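Local structure of putative uncharacterized protein (Dictyostelium purpureum, 4R12) at residues S206-P220 / T312-N326. The protein probably serves as an essential subunit of gamma-secretase, the membrane-embedded protease complex that cleaves integral membrane proteins such as Notch receptors. Numbering follows the deposited sequence.
Sequences SKIDKEKEIILVMLP and TQINFTKISTIIELN. With NAG (2-acetamido-2-deoxy-beta-D-glucopyranose), chain B.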
ATOM      1  N   SER A 206     -26.803   7.729  -4.778  1.00 31.88           N
ATOM      2  CA  SER A 206     -27.342   6.496  -4.209  1.00 33.88           C
ATOM      3  C   SER A 206     -27.396   5.423  -5.294  1.00 33.86           C
ATOM      4  O   SER A 206     -27.222   4.231  -5.043  1.00 33.17           O
ATOM      5  CB  SER A 206     -28.732   6.736  -3.603  1.00 35.57           C
ATOM      6  OG  SER A 206     -29.695   7.030  -4.601  1.00 37.20           O
ATOM      7  N   LYS A 207     -27.621   5.864  -6.522  1.00 34.82           N
ATOM      8  CA  LYS A 207     -27.472   4.983  -7.661  1.00 35.77           C
ATOM      9  C   LYS A 207     -26.918   5.805  -8.820  1.00 34.04           C
ATOM     10  O   LYS A 207     -27.378   6.918  -9.082  1.00 35.49           O
ATOM     11  CB  LYS A 207     -28.809   4.318  -8.017  1.00 38.79           C
ATOM     12  CG  LYS A 207     -28.756   3.382  -9.224  1.00 40.40           C
ATOM     13  CD  LYS A 207     -30.146   2.851  -9.557  1.00 42.38           C
ATOM     14  CE  LYS A 207     -30.229   2.297 -10.976  1.00 44.30           C
ATOM     15  NZ  LYS A 207     -29.491   1.016 -11.123  1.00 45.94           N
ATOM     16  N   ILE A 208     -25.896   5.279  -9.476  1.00 35.86           N
ATOM     17  CA  ILE A 208     -25.271   6.001 -10.575  1.00 36.25           C
ATOM     18  C   ILE A 208     -26.238   6.069 -11.758  1.00 38.62           C
ATOM     19  O   ILE A 208     -26.853   5.067 -12.133  1.00 36.95           O
ATOM     20  CB  ILE A 208     -23.931   5.347 -10.986  1.00 34.28           C
ATOM     21  CG1 ILE A 208     -22.856   5.638  -9.927  1.00 30.10           C
ATOM     22  CG2 ILE A 208     -23.468   5.853 -12.350  1.00 33.22           C
ATOM     23  CD1 ILE A 208     -21.611   4.777 -10.063  1.00 28.83           C
ATOM     24  N   ASP A 209     -26.403   7.275 -12.299  1.00 38.46           N
ATOM     25  CA  ASP A 209     -27.235   7.515 -13.478  1.00 40.80           C
ATOM     26  C   ASP A 209     -26.527   6.953 -14.704  1.00 40.68           C
ATOM     27  O   ASP A 209     -25.494   7.484 -15.118  1.00 37.77           O
ATOM     28  CB  ASP A 209     -27.494   9.024 -13.622  1.00 42.82           C
ATOM     29  CG  ASP A 209     -28.420   9.375 -14.786  1.00 44.37           C
ATOM     30  OD1 ASP A 209     -28.770   8.495 -15.600  1.00 46.29           O
ATOM     31  OD2 ASP A 209     -28.783  10.564 -14.889  1.00 45.89           O
ATOM     32  N   LYS A 210     -27.056   5.890 -15.304  1.00 42.69           N
ATOM     33  CA  LYS A 210     -26.290   5.247 -16.371  1.00 45.20           C
ATOM     34  C   LYS A 210     -26.270   6.062 -17.668  1.00 44.49           C
ATOM     35  O   LYS A 210     -25.650   5.658 -18.640  1.00 44.40           O
ATOM     36  CB  LYS A 210     -26.795   3.823 -16.643  1.00 46.14           C
ATOM     37  CG  LYS A 210     -25.632   2.802 -16.665  1.00 49.45           C
ATOM     38  CD  LYS A 210     -26.067   1.332 -16.790  1.00 52.17           C
ATOM     39  CE  LYS A 210     -26.072   0.868 -18.247  1.00 53.94           C
ATOM     40  NZ  LYS A 210     -25.456  -0.480 -18.431  1.00 53.96           N
ATOM     41  N   GLU A 211     -26.918   7.222 -17.668  1.00 43.60           N
ATOM     42  CA  GLU A 211     -26.873   8.132 -18.812  1.00 44.81           C
ATOM     43  C   GLU A 211     -25.786   9.201 -18.677  1.00 43.61           C
ATOM     44  O   GLU A 211     -25.464   9.896 -19.645  1.00 46.08           O
ATOM     45  CB  GLU A 211     -28.223   8.815 -19.000  1.00 47.48           C
ATOM     46  CG  GLU A 211     -29.348   7.875 -19.383  1.00 50.11           C
ATOM     47  CD  GLU A 211     -30.680   8.592 -19.489  1.00 60.60           C
ATOM     48  OE1 GLU A 211     -30.789   9.730 -18.975  1.00 61.74           O
ATOM     49  OE2 GLU A 211     -31.616   8.021 -20.091  1.00 65.60           O
ATOM     50  N   LYS A 212     -25.237   9.353 -17.478  1.00 40.46           N
ATOM     51  CA  LYS A 212     -24.231  10.378 -17.247  1.00 39.32           C
ATOM     52  C   LYS A 212     -22.831   9.827 -17.490  1.00 37.47           C
ATOM     53  O   LYS A 212     -22.597   8.628 -17.366  1.00 37.31           O
ATOM     54  CB  LYS A 212     -24.333  10.939 -15.815  1.00 38.78           C
ATOM     55  CG  LYS A 212     -25.490  11.923 -15.565  1.00 40.99           C
ATOM     56  CD  LYS A 212     -25.351  12.561 -14.181  1.00 41.75           C
ATOM     57  CE  LYS A 212     -26.537  13.454 -13.821  1.00 45.39           C
ATOM     58  NZ  LYS A 212     -26.299  14.157 -12.520  1.00 47.08           N
ATOM     59  N   GLU A 213     -21.901  10.708 -17.834  1.00 36.51           N
ATOM     60  CA  GLU A 213     -20.496  10.333 -17.904  1.00 37.03           C
ATOM     61  C   GLU A 213     -19.916  10.216 -16.498  1.00 35.18           C
ATOM     62  O   GLU A 213     -20.408  10.843 -15.569  1.00 34.52           O
ATOM     63  CB  GLU A 213     -19.712  11.357 -18.728  1.00 37.68           C
ATOM     64  CG  GLU A 213     -20.136  11.404 -20.196  1.00 38.14           C
ATOM     65  CD  GLU A 213     -19.303  12.377 -21.004  1.00 43.52           C
ATOM     66  OE1 GLU A 213     -18.626  13.228 -20.395  1.00 42.49           O
ATOM     67  OE2 GLU A 213     -19.319  12.285 -22.251  1.00 48.63           O
ATOM     68  N   ILE A 214     -18.882   9.399 -16.344  1.00 35.45           N
ATOM     69  CA  ILE A 214     -18.254   9.196 -15.040  1.00 34.79           C
ATOM     70  C   ILE A 214     -16.863   9.812 -14.996  1.00 33.38           C
ATOM     71  O   ILE A 214     -16.048   9.576 -15.879  1.00 31.49           O
ATOM     72  CB  ILE A 214     -18.143   7.695 -14.692  1.00 33.49           C
ATOM     73  CG1 ILE A 214     -19.531   7.071 -14.533  1.00 33.23           C
ATOM     74  CG2 ILE A 214     -17.332   7.495 -13.418  1.00 30.79           C
ATOM     75  CD1 ILE A 214     -19.510   5.540 -14.441  1.00 30.23           C
ATOM     76  N   ILE A 215     -16.611  10.624 -13.977  1.00 29.93           N
ATOM     77  CA  ILE A 215     -15.265  11.075 -13.652  1.00 29.02           C
ATOM     78  C   ILE A 215     -14.693  10.086 -12.636  1.00 29.07           C
ATOM     79  O   ILE A 215     -15.247   9.917 -11.560  1.00 28.19           O
ATOM     80  CB  ILE A 215     -15.248  12.496 -13.048  1.00 30.17           C
ATOM     81  CG1 ILE A 215     -15.974  13.494 -13.953  1.00 33.17           C
ATOM     82  CG2 ILE A 215     -13.815  12.941 -12.742  1.00 26.56           C
ATOM     83  CD1 ILE A 215     -15.395  13.592 -15.323  1.00 33.74           C
ATOM     84  N   LEU A 216     -13.600   9.422 -12.990  1.00 27.62           N
ATOM     85  CA  LEU A 216     -12.971   8.472 -12.092  1.00 27.70           C
ATOM     86  C   LEU A 216     -11.765   9.121 -11.414  1.00 26.14           C
ATOM     87  O   LEU A 216     -10.813   9.537 -12.081  1.00 25.16           O
ATOM     88  CB  LEU A 216     -12.538   7.220 -12.848  1.00 27.36           C
ATOM     89  CG  LEU A 216     -11.836   6.160 -12.002  1.00 28.13           C
ATOM     90  CD1 LEU A 216     -12.760   5.676 -10.878  1.00 25.32           C
ATOM     91  CD2 LEU A 216     -11.379   5.003 -12.888  1.00 29.21           C
ATOM     92  N   VAL A 217     -11.816   9.211 -10.095  1.00 24.35           N
ATOM     93  CA  VAL A 217     -10.709   9.765  -9.323  1.00 23.66           C
ATOM     94  C   VAL A 217     -10.157   8.642  -8.447  1.00 23.03           C
ATOM     95  O   VAL A 217     -10.875   8.088  -7.638  1.00 24.04           O
ATOM     96  CB  VAL A 217     -11.164  10.949  -8.457  1.00 24.31           C
ATOM     97  CG1 VAL A 217      -9.997  11.502  -7.652  1.00 22.80           C
ATOM     98  CG2 VAL A 217     -11.807  12.033  -9.326  1.00 26.99           C
ATOM     99  N   MET A 218      -8.887   8.306  -8.612  1.00 22.31           N
ATOM    100  CA  MET A 218      -8.389   7.056  -8.050  1.00 21.68           C
ATOM    101  C   MET A 218      -6.958   7.150  -7.579  1.00 23.55           C
ATOM    102  O   MET A 218      -6.244   8.111  -7.907  1.00 21.12           O
ATOM    103  CB  MET A 218      -8.486   5.949  -9.089  1.00 22.19           C
ATOM    104  CG  MET A 218      -7.475   6.112 -10.215  1.00 24.69           C
ATOM    105  SD  MET A 218      -7.952   5.085 -11.620  1.00 30.62           S
ATOM    106  CE  MET A 218      -6.401   5.024 -12.522  1.00 25.09           C
ATOM    107  N   LEU A 219      -6.543   6.134  -6.826  1.00 23.02           N
ATOM    108  CA  LEU A 219      -5.175   6.028  -6.348  1.00 20.56           C
ATOM    109  C   LEU A 219      -4.911   4.596  -5.908  1.00 22.72           C
ATOM    110  O   LEU A 219      -5.851   3.842  -5.609  1.00 22.73           O
ATOM    111  CB  LEU A 219      -4.906   6.999  -5.188  1.00 20.89           C
ATOM    112  CG  LEU A 219      -5.781   6.974  -3.928  1.00 22.92           C
ATOM    113  CD1 LEU A 219      -5.428   5.815  -2.980  1.00 21.72           C
ATOM    114  CD2 LEU A 219      -5.666   8.323  -3.195  1.00 21.15           C
ATOM    115  N   PRO A 220      -3.631   4.214  -5.871  1.00 23.49           N
ATOM    116  CA  PRO A 220      -3.234   2.938  -5.272  1.00 23.58           C
ATOM    117  C   PRO A 220      -2.993   3.134  -3.778  1.00 21.82           C
ATOM    118  O   PRO A 220      -2.142   3.944  -3.425  1.00 22.79           O
ATOM    119  CB  PRO A 220      -1.936   2.600  -6.018  1.00 23.97           C
ATOM    120  CG  PRO A 220      -1.332   3.953  -6.317  1.00 22.39           C
ATOM    121  CD  PRO A 220      -2.499   4.903  -6.525  1.00 22.11           C
ATOM    122  N   THR A 312     -24.231  -3.564 -12.027  1.00 36.59           N
ATOM    123  CA  THR A 312     -25.483  -2.832 -12.086  1.00 38.02           C
ATOM    124  C   THR A 312     -25.311  -1.376 -12.525  1.00 40.79           C
ATOM    125  O   THR A 312     -26.124  -0.848 -13.282  1.00 40.81           O
ATOM    126  CB  THR A 312     -26.184  -2.862 -10.706  1.00 39.28           C
ATOM    127  OG1 THR A 312     -26.361  -4.220 -10.284  1.00 40.14           O
ATOM    128  CG2 THR A 312     -27.535  -2.168 -10.763  1.00 42.77           C
ATOM    129  N   GLN A 313     -24.242  -0.731 -12.069  1.00 37.03           N
ATOM    130  CA  GLN A 313     -24.146   0.722 -12.172  1.00 36.05           C
ATOM    131  C   GLN A 313     -23.027   1.282 -13.042  1.00 35.46           C
ATOM    132  O   GLN A 313     -23.117   2.428 -13.508  1.00 35.03           O
ATOM    133  CB  GLN A 313     -23.979   1.325 -10.775  1.00 34.85           C
ATOM    134  CG  GLN A 313     -25.081   0.989  -9.799  1.00 38.84           C
ATOM    135  CD  GLN A 313     -24.902   1.722  -8.490  1.00 37.01           C
ATOM    136  OE1 GLN A 313     -24.694   2.935  -8.474  1.00 35.30           O
ATOM    137  NE2 GLN A 313     -24.968   0.989  -7.381  1.00 37.10           N
ATOM    138  N   ILE A 314     -21.957   0.526 -13.224  1.00 35.70           N
ATOM    139  CA  ILE A 314     -20.791   1.102 -13.872  1.00 35.45           C
ATOM    140  C   ILE A 314     -20.620   0.566 -15.280  1.00 36.79           C
ATOM    141  O   ILE A 314     -20.456  -0.633 -15.515  1.00 37.15           O
ATOM    142  CB  ILE A 314     -19.493   0.869 -13.056  1.00 33.43           C
ATOM    143  CG1 ILE A 314     -19.601   1.574 -11.698  1.00 33.89           C
ATOM    144  CG2 ILE A 314     -18.275   1.423 -13.808  1.00 30.81           C
ATOM    145  CD1 ILE A 314     -18.395   1.365 -10.807  1.00 32.46           C
ATOM    146  N   ASN A 315     -20.713   1.454 -16.254  1.00 40.27           N
ATOM    147  CA  ASN A 315     -20.437   1.159 -17.652  1.00 38.68           C
ATOM    148  C   ASN A 315     -19.058   1.665 -17.999  1.00 36.43           C
ATOM    149  O   ASN A 315     -18.828   2.819 -17.944  1.00 37.90           O
ATOM    150  CB  ASN A 315     -21.487   1.828 -18.524  1.00 43.51           C
ATOM    151  CG  ASN A 315     -21.303   1.560 -20.000  1.00 44.48           C
ATOM    152  OD1 ASN A 315     -20.252   1.196 -20.443  1.00 42.29           O
ATOM    153  ND2 ASN A 315     -22.347   1.767 -20.754  1.00 48.16           N
ATOM    154  N   PHE A 316     -18.145   0.775 -18.327  1.00 34.20           N
ATOM    155  CA  PHE A 316     -16.784   1.149 -18.601  1.00 36.74           C
ATOM    156  C   PHE A 316     -16.690   2.289 -19.577  1.00 37.85           C
ATOM    157  O   PHE A 316     -15.952   3.196 -19.384  1.00 35.64           O
ATOM    158  CB  PHE A 316     -15.971  -0.026 -19.118  1.00 36.55           C
ATOM    159  CG  PHE A 316     -14.534   0.297 -19.389  1.00 37.61           C
ATOM    160  CD1 PHE A 316     -13.609   0.217 -18.406  1.00 36.20           C
ATOM    161  CD2 PHE A 316     -14.117   0.658 -20.632  1.00 37.67           C
ATOM    162  CE1 PHE A 316     -12.297   0.506 -18.640  1.00 35.64           C
ATOM    163  CE2 PHE A 316     -12.814   0.931 -20.889  1.00 37.14           C
ATOM    164  CZ  PHE A 316     -11.893   0.860 -19.888  1.00 39.00           C
ATOM    165  N   THR A 317     -17.484   2.227 -20.620  1.00 37.33           N
ATOM    166  CA  THR A 317     -17.402   3.209 -21.668  1.00 39.32           C
ATOM    167  C   THR A 317     -17.908   4.578 -21.267  1.00 39.57           C
ATOM    168  O   THR A 317     -17.587   5.524 -21.909  1.00 39.54           O
ATOM    169  CB  THR A 317     -18.053   2.723 -22.969  1.00 41.48           C
ATOM    170  OG1 THR A 317     -19.444   2.622 -22.784  1.00 46.67           O
ATOM    171  CG2 THR A 317     -17.535   1.396 -23.331  1.00 38.89           C
ATOM    172  N   LYS A 318     -18.677   4.671 -20.194  1.00 37.26           N
ATOM    173  CA  LYS A 318     -19.072   5.958 -19.647  1.00 37.12           C
ATOM    174  C   LYS A 318     -17.990   6.676 -18.853  1.00 36.74           C
ATOM    175  O   LYS A 318     -18.145   7.829 -18.536  1.00 37.02           O
ATOM    176  CB  LYS A 318     -20.272   5.836 -18.761  1.00 37.79           C
ATOM    177  CG  LYS A 318     -21.558   5.506 -19.446  1.00 40.64           C
ATOM    178  CD  LYS A 318     -22.034   6.580 -20.379  1.00 46.06           C
ATOM    179  CE  LYS A 318     -23.211   6.048 -21.171  1.00 49.19           C
ATOM    180  NZ  LYS A 318     -24.158   7.087 -21.595  1.00 52.40           N
ATOM    181  N   ILE A 319     -16.918   5.986 -18.511  1.00 34.98           N
ATOM    182  CA  ILE A 319     -15.798   6.664 -17.853  1.00 34.82           C
ATOM    183  C   ILE A 319     -15.153   7.626 -18.859  1.00 35.72           C
ATOM    184  O   ILE A 319     -14.646   7.216 -19.909  1.00 36.08           O
ATOM    185  CB  ILE A 319     -14.767   5.659 -17.298  1.00 32.69           C
ATOM    186  CG1 ILE A 319     -15.442   4.717 -16.299  1.00 32.28           C
ATOM    187  CG2 ILE A 319     -13.610   6.381 -16.620  1.00 30.85           C
ATOM    188  CD1 ILE A 319     -14.596   3.504 -15.929  1.00 31.59           C
ATOM    189  N   SER A 320     -15.202   8.913 -18.548  1.00 34.38           N
ATOM    190  CA  SER A 320     -14.875   9.938 -19.537  1.00 36.43           C
ATOM    191  C   SER A 320     -13.662  10.775 -19.136  1.00 36.02           C
ATOM    192  O   SER A 320     -13.196  11.601 -19.922  1.00 34.91           O
ATOM    193  CB  SER A 320     -16.079  10.852 -19.762  1.00 38.75           C
ATOM    194  OG  SER A 320     -16.331  11.636 -18.603  1.00 40.63           O
ATOM    195  N   THR A 321     -13.168  10.557 -17.917  1.00 32.14           N
ATOM    196  CA  THR A 321     -12.000  11.262 -17.393  1.00 30.64           C
ATOM    197  C   THR A 321     -11.403  10.464 -16.249  1.00 29.63           C
ATOM    198  O   THR A 321     -12.125  10.014 -15.377  1.00 29.16           O
ATOM    199  CB  THR A 321     -12.349  12.669 -16.862  1.00 32.92           C
ATOM    200  OG1 THR A 321     -12.843  13.490 -17.930  1.00 36.29           O
ATOM    201  CG2 THR A 321     -11.121  13.327 -16.251  1.00 30.71           C
ATOM    202  N   ILE A 322     -10.088  10.281 -16.249  1.00 30.09           N
ATOM    203  CA  ILE A 322      -9.445   9.608 -15.130  1.00 29.44           C
ATOM    204  C   ILE A 322      -8.417  10.523 -14.487  1.00 26.68           C
ATOM    205  O   ILE A 322      -7.517  11.023 -15.160  1.00 29.29           O
ATOM    206  CB  ILE A 322      -8.757   8.298 -15.572  1.00 28.32           C
ATOM    207  CG1 ILE A 322      -9.806   7.292 -16.060  1.00 28.49           C
ATOM    208  CG2 ILE A 322      -7.946   7.718 -14.422  1.00 28.80           C
ATOM    209  CD1 ILE A 322      -9.209   6.009 -16.632  1.00 29.71           C
ATOM    210  N   ILE A 323      -8.566  10.752 -13.188  1.00 26.20           N
ATOM    211  CA  ILE A 323      -7.577  11.467 -12.401  1.00 24.27           C
ATOM    212  C   ILE A 323      -6.935  10.496 -11.392  1.00 24.52           C
ATOM    213  O   ILE A 323      -7.642   9.856 -10.611  1.00 25.17           O
ATOM    214  CB  ILE A 323      -8.215  12.654 -11.636  1.00 27.20           C
ATOM    215  CG1 ILE A 323      -9.099  13.489 -12.571  1.00 28.14           C
ATOM    216  CG2 ILE A 323      -7.150  13.518 -10.973  1.00 25.17           C
ATOM    217  CD1 ILE A 323      -8.317  14.223 -13.638  1.00 30.63           C
ATOM    218  N   GLU A 324      -5.610  10.391 -11.404  1.00 24.41           N
ATOM    219  CA  GLU A 324      -4.916   9.532 -10.457  1.00 24.34           C
ATOM    220  C   GLU A 324      -3.949  10.328  -9.593  1.00 23.67           C
ATOM    221  O   GLU A 324      -3.200  11.169 -10.088  1.00 24.72           O
ATOM    222  CB  GLU A 324      -4.145   8.413 -11.170  1.00 24.25           C
ATOM    223  CG  GLU A 324      -3.393   7.478 -10.193  1.00 24.25           C
ATOM    224  CD  GLU A 324      -2.677   6.342 -10.897  1.00 25.29           C
ATOM    225  OE1 GLU A 324      -2.806   6.243 -12.144  1.00 25.83           O
ATOM    226  OE2 GLU A 324      -1.970   5.556 -10.210  1.00 24.29           O
ATOM    227  N   LEU A 325      -3.979  10.053  -8.295  1.00 22.71           N
ATOM    228  CA  LEU A 325      -2.987  10.585  -7.377  1.00 21.56           C
ATOM    229  C   LEU A 325      -1.878   9.547  -7.206  1.00 22.44           C
ATOM    230  O   LEU A 325      -2.156   8.408  -6.878  1.00 23.36           O
ATOM    231  CB  LEU A 325      -3.629  10.914  -6.028  1.00 20.49           C
ATOM    232  CG  LEU A 325      -4.875  11.790  -6.125  1.00 22.15           C
ATOM    233  CD1 LEU A 325      -5.328  12.143  -4.721  1.00 22.58           C
ATOM    234  CD2 LEU A 325      -4.594  13.053  -6.950  1.00 23.65           C
ATOM    235  N   ASN A 326      -0.625   9.925  -7.442  1.00 21.80           N
ATOM    236  CA  ASN A 326       0.435   8.932  -7.347  1.00 22.74           C
ATOM    237  C   ASN A 326       1.756   9.544  -6.907  1.00 22.83           C
ATOM    238  O   ASN A 326       2.568   9.981  -7.742  1.00 24.83           O
ATOM    239  CB  ASN A 326       0.597   8.211  -8.685  1.00 23.41           C
ATOM    240  CG  ASN A 326       1.310   6.873  -8.527  1.00 25.29           C
ATOM    241  OD1 ASN A 326       2.432   6.826  -8.026  1.00 26.23           O
ATOM    242  ND2 ASN A 326       0.640   5.782  -8.902  1.00 25.70           N
TER
HETATM  243  C1  NAG B   1     -22.279   1.989 -22.175  1.00 59.23           C
HETATM  244  C2  NAG B   1     -23.556   1.464 -22.771  1.00 60.53           C
HETATM  245  C3  NAG B   1     -23.695   1.765 -24.245  1.00 61.73           C
HETATM  246  C4  NAG B   1     -23.049   3.042 -24.718  1.00 61.58           C
HETATM  247  C5  NAG B   1     -21.856   3.462 -23.886  1.00 60.22           C
HETATM  248  C6  NAG B   1     -21.413   4.871 -24.154  1.00 60.07           C
HETATM  249  C7  NAG B   1     -24.664  -0.552 -22.192  1.00 60.84           C
HETATM  250  C8  NAG B   1     -24.461  -1.949 -21.726  1.00 60.64           C
HETATM  251  N2  NAG B   1     -23.595   0.042 -22.651  1.00 60.64           N
HETATM  252  O3  NAG B   1     -25.072   1.808 -24.587  1.00 62.90           O
HETATM  253  O4  NAG B   1     -22.545   2.599 -25.950  1.00 62.64           O
HETATM  254  O5  NAG B   1     -22.187   3.342 -22.528  1.00 59.27           O
HETATM  255  O6  NAG B   1     -22.466   5.761 -23.868  1.00 60.55           O
HETATM  256  O7  NAG B   1     -25.728  -0.017 -22.152  1.00 61.37           O
HETATM  257  O   HOH W   1     -24.536   3.146 -19.879  1.00 54.37           O
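K318 lies along the D209–K212 turn, and its chain is worth following outward. CB and CG each sit 3.9 Å from K212 O; the chain folds back about the CB-CG bond (chi2 -65°), which keeps CD beside that same carbonyl, at 3.7 Å. CE then reaches K210 O, and NZ ends near the backbone oxygens of K210 and E211. Cut back to an alanine, the side chain would lose CG to NZ, which would probably leave K210 O and E211 O without the amino group beside them and bare K212 O of the methylenes packed on it. A water bridges K210 O and N315 ND2, the glycosylated nitrogen.

Beyond the turn the strands run parallel. I214 N donates to K318 O (2.8 Å), and I214 O accepts from S320 N; L216 and M218 continue the ladder, L216 O receiving I323 N at 2.8 Å. On one face, M218 CE lies 3.6 Å from I322 CG2. Ahead of the strands, on the turn side, Q313, extended beyond CG, brings OE1 to I208 N in a nearly straight bond (2.8 Å, 167°); N542 donates to the same oxygen.

Strand 214-220 is flanked in the sheet by 319-325 and by the parallel strand 262-268 in the large lobe, whose fold is related to zinc exopeptidases. Helix 385-389 covers L216, M218 and I322 through F388, and S385 and S384 bind the E324 carboxylate; helix 234-252 packs on V217 and L219.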